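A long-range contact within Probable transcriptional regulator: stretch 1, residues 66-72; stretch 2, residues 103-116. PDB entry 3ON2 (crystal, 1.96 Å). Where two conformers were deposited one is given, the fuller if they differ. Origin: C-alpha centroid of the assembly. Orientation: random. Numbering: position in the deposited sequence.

Stretch 1 (66-72) SGFLRLT
Stretch 2, residues 103-116: AHRELLALMYGNKH

The centre of the contact is the side chain of Met111, present as selenomethionine, packed against Phe68. Its chi angles of -77°, 161° and 60° (m, t, p) bring the terminal methyl over one face of the Phe68 ring, with Met111 CE 3.8 Å from the ring centroid and 21° off the normal, a CH-pi contact whose shortest atom pair is Phe68 CD1 to Met111 CE at 3.5 Å. The same methyl lies 3.5 Å from Gly67 O (to Met111 CE) and 3.8 Å from Leu71 CD2 (to Met111 CE), so the end of a flexible, unbranched side chain lies among Gly67, Phe68 and Leu71, the last a helical turn on from Gly67.

Gly67 makes this approach possible. Gly67 CA and Met111 CA, 6.3 Å apart, set the register. An ideal CB on Gly67 would point toward stretch 2, only 2.6 Å from Met111 SE and 3.3 Å from Leu107 CD2. Without one, Leu107 (chi1 177°, t; chi2 72°, p) brings its CD2 to 3.7 Å from Gly67 CA. The backbones are helical, 66-72 within a longer helix and 105-115 a helix with His104 at its N-cap position; their axes approach to 9.7 Å and cross at -113°, so the N-to-C directions are neither parallel nor antiparallel.

Phe68 leaves its backbone sideways, but with chi1 -78° (m) and chi2 -69° its ring comes up against Met111, Tyr112 and Lys115 of the second helix. It has the largest area covered by the opposing stretch, 96 of the 391 Å² buried in total. Phe68 CE2 is 3.4 Å from Met111 O, and Phe68 CE1 meets Tyr112 CE1 at 3.7 Å; these two rings pair rim to rim, centroids 5.9 Å apart and planes at 50°. Tyr112 has chi1 -63° (m) and chi2 -28°. Farther along, the extended aliphatic part of Lys115 (chi1 to chi3 all t, chi4 m) places CD 3.6 Å from Phe68 CZ, while its amine leads away. Leu71 (171°, t; 59°, p) completes the apolar surface.

At the polar edge, Arg70 points toward stretch 2 with chi1 to chi3 m, t, m and chi4 153°. Its NE donates to Ser66 O (3.3 Å) and to Ser66 OG (3.2 Å), the serine being in the t rotamer, which ties the guanidinium back along its own helix. From there Arg70 NH2 packs 3.5 Å from Leu107 CD2, and Arg70 NH1 comes to 4.4 Å from His104 CE1 (chi1 -55°, m; chi2 -81°). No hydrogen bond crosses between the stretches; packing alone joins them directly.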

ATOM      1  N   SER A  66       4.777   5.946   5.826  1.00 18.69           N
ATOM      2  CA  SER A  66       3.466   5.785   6.426  1.00 19.50           C
ATOM      3  C   SER A  66       2.497   4.994   5.528  1.00 18.35           C
ATOM      4  O   SER A  66       1.683   4.197   6.033  1.00 17.65           O
ATOM      5  CB  SER A  66       2.866   7.157   6.707  1.00 19.93           C
ATOM      6  OG  SER A  66       1.547   7.002   7.189  1.00 25.06           O
ATOM      7  N   GLY A  67       2.567   5.245   4.223  1.00 16.64           N
ATOM      8  CA  GLY A  67       1.771   4.509   3.250  1.00 15.85           C
ATOM      9  C   GLY A  67       2.042   3.010   3.252  1.00 15.61           C
ATOM     10  O   GLY A  67       1.120   2.202   3.267  1.00 14.94           O
ATOM     11  N   PHE A  68       3.312   2.633   3.237  1.00 15.65           N
ATOM     12  CA  PHE A  68       3.664   1.229   3.315  1.00 16.25           C
ATOM     13  C   PHE A  68       3.261   0.618   4.638  1.00 16.23           C
ATOM     14  O   PHE A  68       2.703  -0.479   4.665  1.00 15.73           O
ATOM     15  CB  PHE A  68       5.151   0.999   3.035  1.00 16.22           C
ATOM     16  CG  PHE A  68       5.491   1.038   1.585  1.00 17.57           C
ATOM     17  CD1 PHE A  68       5.049   0.027   0.721  1.00 17.23           C
ATOM     18  CD2 PHE A  68       6.237   2.098   1.077  1.00 18.26           C
ATOM     19  CE1 PHE A  68       5.360   0.064  -0.615  1.00 18.47           C
ATOM     20  CE2 PHE A  68       6.553   2.165  -0.262  1.00 19.64           C
ATOM     21  CZ  PHE A  68       6.126   1.149  -1.115  1.00 21.08           C
ATOM     22  N   LEU A  69       3.513   1.330   5.739  1.00 17.32           N
ATOM     23  CA  LEU A  69       3.132   0.811   7.069  1.00 17.64           C
ATOM     24  C   LEU A  69       1.637   0.496   7.114  1.00 17.62           C
ATOM     25  O   LEU A  69       1.209  -0.575   7.606  1.00 18.12           O
ATOM     26  CB  LEU A  69       3.519   1.813   8.165  1.00 18.76           C
ATOM     27  CG  LEU A  69       5.031   1.876   8.410  1.00 20.04           C
ATOM     28  CD1 LEU A  69       5.354   2.962   9.432  1.00 24.03           C
ATOM     29  CD2 LEU A  69       5.599   0.534   8.873  1.00 22.08           C
ATOM     30  N   ARG A  70       0.843   1.406   6.563  1.00 16.80           N
ATOM     31  CA  ARG A  70      -0.610   1.252   6.509  1.00 17.27           C
ATOM     32  C   ARG A  70      -1.060   0.160   5.549  1.00 16.49           C
ATOM     33  O   ARG A  70      -2.049  -0.535   5.823  1.00 16.44           O
ATOM     34  CB  ARG A  70      -1.288   2.585   6.180  1.00 17.32           C
ATOM     35  CG  ARG A  70      -1.209   3.571   7.344  1.00 19.72           C
ATOM     36  CD  ARG A  70      -2.019   4.791   7.016  1.00 22.64           C
ATOM     37  NE  ARG A  70      -1.204   5.738   6.302  1.00 26.31           N
ATOM     38  CZ  ARG A  70      -1.682   6.629   5.444  1.00 28.41           C
ATOM     39  NH1 ARG A  70      -2.987   6.653   5.141  1.00 30.04           N
ATOM     40  NH2 ARG A  70      -0.841   7.472   4.863  1.00 28.35           N
ATOM     41  N   LEU A  71      -0.345  -0.000   4.436  1.00 16.09           N
ATOM     42  CA  LEU A  71      -0.651  -1.093   3.509  1.00 15.98           C
ATOM     43  C   LEU A  71      -0.379  -2.444   4.167  1.00 16.26           C
ATOM     44  O   LEU A  71      -1.195  -3.369   4.061  1.00 14.69           O
ATOM     45  CB  LEU A  71       0.153  -0.972   2.199  1.00 16.22           C
ATOM     46  CG  LEU A  71       0.095  -2.172   1.228  1.00 16.12           C
ATOM     47  CD1 LEU A  71      -1.363  -2.509   0.751  1.00 13.32           C
ATOM     48  CD2 LEU A  71       1.001  -1.899   0.032  1.00 15.09           C
ATOM     49  N   THR A  72       0.767  -2.561   4.841  1.00 16.60           N
ATOM     50  CA  THR A  72       1.056  -3.779   5.596  1.00 17.56           C
ATOM     51  C   THR A  72      -0.036  -4.055   6.653  1.00 17.29           C
ATOM     52  O   THR A  72      -0.544  -5.169   6.753  1.00 17.84           O
ATOM     53  CB  THR A  72       2.456  -3.725   6.262  1.00 18.09           C
ATOM     54  OG1 THR A  72       3.455  -3.601   5.248  1.00 18.54           O
ATOM     55  CG2 THR A  72       2.721  -5.004   7.086  1.00 19.75           C
ATOM     56  N   ALA A 103      -8.494   3.172  -2.914  1.00 18.17           N
ATOM     57  CA  ALA A 103      -8.784   4.173  -1.896  1.00 18.35           C
ATOM     58  C   ALA A 103      -7.667   5.181  -1.673  1.00 18.01           C
ATOM     59  O   ALA A 103      -7.910   6.217  -1.053  1.00 18.16           O
ATOM     60  CB  ALA A 103      -9.156   3.531  -0.575  1.00 17.67           C
ATOM     61  N   HIS A 104      -6.453   4.879  -2.128  1.00 17.57           N
ATOM     62  CA  HIS A 104      -5.292   5.725  -1.852  1.00 17.42           C
ATOM     63  C   HIS A 104      -4.435   5.851  -3.107  1.00 17.45           C
ATOM     64  O   HIS A 104      -3.235   5.548  -3.091  1.00 17.21           O
ATOM     65  CB  HIS A 104      -4.451   5.107  -0.732  1.00 16.76           C
ATOM     66  CG  HIS A 104      -5.223   4.827   0.514  1.00 17.79           C
ATOM     67  ND1 HIS A 104      -5.514   5.805   1.444  1.00 19.60           N
ATOM     68  CD2 HIS A 104      -5.746   3.679   1.000  1.00 19.54           C
ATOM     69  CE1 HIS A 104      -6.187   5.270   2.449  1.00 19.32           C
ATOM     70  NE2 HIS A 104      -6.338   3.979   2.206  1.00 20.93           N
ATOM     71  N   ARG A 105      -5.049   6.311  -4.187  0.50 17.34           N
ATOM     72  CA  ARG A 105      -4.393   6.308  -5.499  0.50 16.93           C
ATOM     73  C   ARG A 105      -3.154   7.189  -5.589  0.50 16.79           C
ATOM     74  O   ARG A 105      -2.117   6.735  -6.072  0.50 16.46           O
ATOM     75  CB  ARG A 105      -5.397   6.680  -6.588  0.50 17.09           C
ATOM     76  CG  ARG A 105      -6.584   5.756  -6.592  0.50 17.01           C
ATOM     77  CD  ARG A 105      -7.487   5.967  -7.789  0.50 18.69           C
ATOM     78  NE  ARG A 105      -8.778   5.323  -7.566  0.50 18.70           N
ATOM     79  CZ  ARG A 105      -9.728   5.248  -8.489  0.50 18.38           C
ATOM     80  NH1 ARG A 105      -9.526   5.797  -9.674  0.50 17.71           N
ATOM     81  NH2 ARG A 105     -10.876   4.655  -8.216  0.50 18.45           N
ATOM     82  N   GLU A 106      -3.259   8.442  -5.149  1.00 16.72           N
ATOM     83  CA  GLU A 106      -2.089   9.351  -5.161  1.00 17.19           C
ATOM     84  C   GLU A 106      -1.031   8.934  -4.117  1.00 15.86           C
ATOM     85  O   GLU A 106       0.168   9.053  -4.366  1.00 16.08           O
ATOM     86  CB  GLU A 106      -2.491  10.822  -4.955  1.00 17.24           C
ATOM     87  CG  GLU A 106      -3.372  11.412  -6.056  1.00 22.56           C
ATOM     88  CD  GLU A 106      -2.650  11.528  -7.391  1.00 29.12           C
ATOM     89  OE1 GLU A 106      -1.413  11.401  -7.439  1.00 34.24           O
ATOM     90  OE2 GLU A 106      -3.320  11.745  -8.413  1.00 35.14           O
ATOM     91  N   LEU A 107      -1.464   8.443  -2.958  0.50 15.24           N
ATOM     92  CA  LEU A 107      -0.490   7.983  -1.960  0.50 14.50           C
ATOM     93  C   LEU A 107       0.282   6.771  -2.486  0.50 14.70           C
ATOM     94  O   LEU A 107       1.499   6.702  -2.360  0.50 14.11           O
ATOM     95  CB  LEU A 107      -1.145   7.660  -0.622  0.50 13.39           C
ATOM     96  CG  LEU A 107      -0.153   7.109   0.413  0.50 12.49           C
ATOM     97  CD1 LEU A 107       0.782   8.212   0.929  0.50  7.45           C
ATOM     98  CD2 LEU A 107      -0.911   6.428   1.560  0.50 10.63           C
ATOM     99  N   LEU A 108      -0.430   5.839  -3.117  1.00 15.06           N
ATOM    100  CA  LEU A 108       0.218   4.660  -3.649  1.00 15.35           C
ATOM    101  C   LEU A 108       1.244   4.999  -4.756  1.00 15.72           C
ATOM    102  O   LEU A 108       2.382   4.463  -4.752  1.00 15.17           O
ATOM    103  CB  LEU A 108      -0.843   3.649  -4.124  1.00 15.92           C
ATOM    104  CG  LEU A 108      -0.327   2.250  -4.454  1.00 17.05           C
ATOM    105  CD1 LEU A 108      -0.137   1.412  -3.197  1.00 16.06           C
ATOM    106  CD2 LEU A 108      -1.244   1.561  -5.464  1.00 17.27           C
ATOM    107  N   ALA A 109       0.868   5.894  -5.683  1.00 16.10           N
ATOM    108  CA  ALA A 109       1.840   6.415  -6.669  1.00 16.72           C
ATOM    109  C   ALA A 109       3.092   6.998  -5.988  1.00 16.89           C
ATOM    110  O   ALA A 109       4.233   6.715  -6.423  1.00 17.52           O
ATOM    111  CB  ALA A 109       1.197   7.444  -7.565  1.00 17.07           C
ATOM    112  N   LEU A 110       2.893   7.799  -4.932  1.00 16.76           N
ATOM    113  CA  LEU A 110       4.010   8.371  -4.189  1.00 16.86           C
ATOM    114  C   LEU A 110       4.870   7.275  -3.531  1.00 17.30           C
ATOM    115  O   LEU A 110       6.102   7.305  -3.613  1.00 17.26           O
ATOM    116  CB  LEU A 110       3.529   9.408  -3.160  1.00 17.35           C
ATOM    117  CG  LEU A 110       4.599  10.012  -2.226  1.00 19.91           C
ATOM    118  CD1 LEU A 110       5.659  10.828  -2.975  1.00 20.94           C
ATOM    119  CD2 LEU A 110       3.932  10.899  -1.167  1.00 23.00           C
HETATM  120  N   MSE A 111       4.215   6.314  -2.885  1.00 17.20           N
HETATM  121  CA  MSE A 111       4.883   5.196  -2.225  1.00 17.66           C
HETATM  122  C   MSE A 111       5.849   4.502  -3.174  1.00 18.18           C
HETATM  123  O   MSE A 111       7.024   4.374  -2.860  1.00 18.52           O
HETATM  124  CB  MSE A 111       3.857   4.185  -1.730  1.00 16.99           C
HETATM  125  CG  MSE A 111       3.144   4.625  -0.470  1.00 19.21           C
HETATM  126 SE   MSE A 111       1.481   3.641  -0.215  1.00 22.31          SE
HETATM  127  CE  MSE A 111       2.085   1.766  -0.099  1.00 17.55           C
ATOM    128  N   TYR A 112       5.347   4.082  -4.337  1.00 18.83           N
ATOM    129  CA  TYR A 112       6.161   3.378  -5.322  1.00 19.34           C
ATOM    130  C   TYR A 112       7.222   4.249  -6.011  1.00 20.09           C
ATOM    131  O   TYR A 112       8.330   3.785  -6.239  1.00 20.52           O
ATOM    132  CB  TYR A 112       5.265   2.676  -6.350  1.00 19.84           C
ATOM    133  CG  TYR A 112       4.388   1.594  -5.755  1.00 19.14           C
ATOM    134  CD1 TYR A 112       4.775   0.909  -4.626  1.00 20.28           C
ATOM    135  CD2 TYR A 112       3.178   1.248  -6.344  1.00 20.60           C
ATOM    136  CE1 TYR A 112       3.977  -0.085  -4.091  1.00 20.18           C
ATOM    137  CE2 TYR A 112       2.388   0.258  -5.826  1.00 19.53           C
ATOM    138  CZ  TYR A 112       2.781  -0.402  -4.686  1.00 19.28           C
ATOM    139  OH  TYR A 112       1.990  -1.397  -4.147  1.00 15.47           O
ATOM    140  N   GLY A 113       6.886   5.501  -6.308  1.00 20.60           N
ATOM    141  CA  GLY A 113       7.809   6.436  -6.951  1.00 21.51           C
ATOM    142  C   GLY A 113       8.963   6.780  -6.027  1.00 22.40           C
ATOM    143  O   GLY A 113      10.102   6.904  -6.466  1.00 23.13           O
ATOM    144  N   ASN A 114       8.657   6.918  -4.743  1.00 22.91           N
ATOM    145  CA  ASN A 114       9.632   7.336  -3.748  1.00 23.55           C
ATOM    146  C   ASN A 114      10.568   6.168  -3.457  1.00 24.25           C
ATOM    147  O   ASN A 114      11.794   6.322  -3.504  1.00 24.21           O
ATOM    148  CB  ASN A 114       8.916   7.835  -2.479  1.00 23.27           C
ATOM    149  CG  ASN A 114       9.875   8.253  -1.386  1.00 23.11           C
ATOM    150  OD1 ASN A 114      10.448   7.416  -0.705  1.00 25.89           O
ATOM    151  ND2 ASN A 114      10.044   9.554  -1.210  1.00 21.94           N
ATOM    152  N   LYS A 115       9.971   5.002  -3.187  1.00 24.90           N
ATOM    153  CA  LYS A 115      10.702   3.778  -2.862  1.00 26.60           C
ATOM    154  C   LYS A 115      11.757   3.407  -3.895  1.00 28.08           C
ATOM    155  O   LYS A 115      12.819   2.883  -3.528  1.00 28.38           O
ATOM    156  CB  LYS A 115       9.751   2.597  -2.681  1.00 26.51           C
ATOM    157  CG  LYS A 115      10.433   1.343  -2.152  1.00 28.75           C
ATOM    158  CD  LYS A 115       9.471   0.168  -2.043  1.00 32.80           C
ATOM    159  CE  LYS A 115      10.183  -1.110  -1.633  1.00 35.74           C
ATOM    160  NZ  LYS A 115      11.178  -1.497  -2.663  1.00 38.39           N
ATOM    161  N   HIS A 116      11.469   3.648  -5.177  1.00 29.46           N
ATOM    162  CA  HIS A 116      12.415   3.277  -6.235  1.00 30.90           C
ATOM    163  C   HIS A 116      13.145   4.458  -6.891  1.00 31.70           C
ATOM    164  O   HIS A 116      13.738   4.299  -7.963  1.00 32.41           O
ATOM    165  CB  HIS A 116      11.731   2.396  -7.282  1.00 31.37           C
ATOM    166  CG  HIS A 116      11.106   1.169  -6.704  1.00 32.83           C
ATOM    167  ND1 HIS A 116      11.803  -0.003  -6.515  1.00 34.73           N
ATOM    168  CD2 HIS A 116       9.853   0.943  -6.243  1.00 33.69           C
ATOM    169  CE1 HIS A 116      11.007  -0.903  -5.964  1.00 35.10           C
ATOM    170  NE2 HIS A 116       9.817  -0.353  -5.788  1.00 34.56           N
TER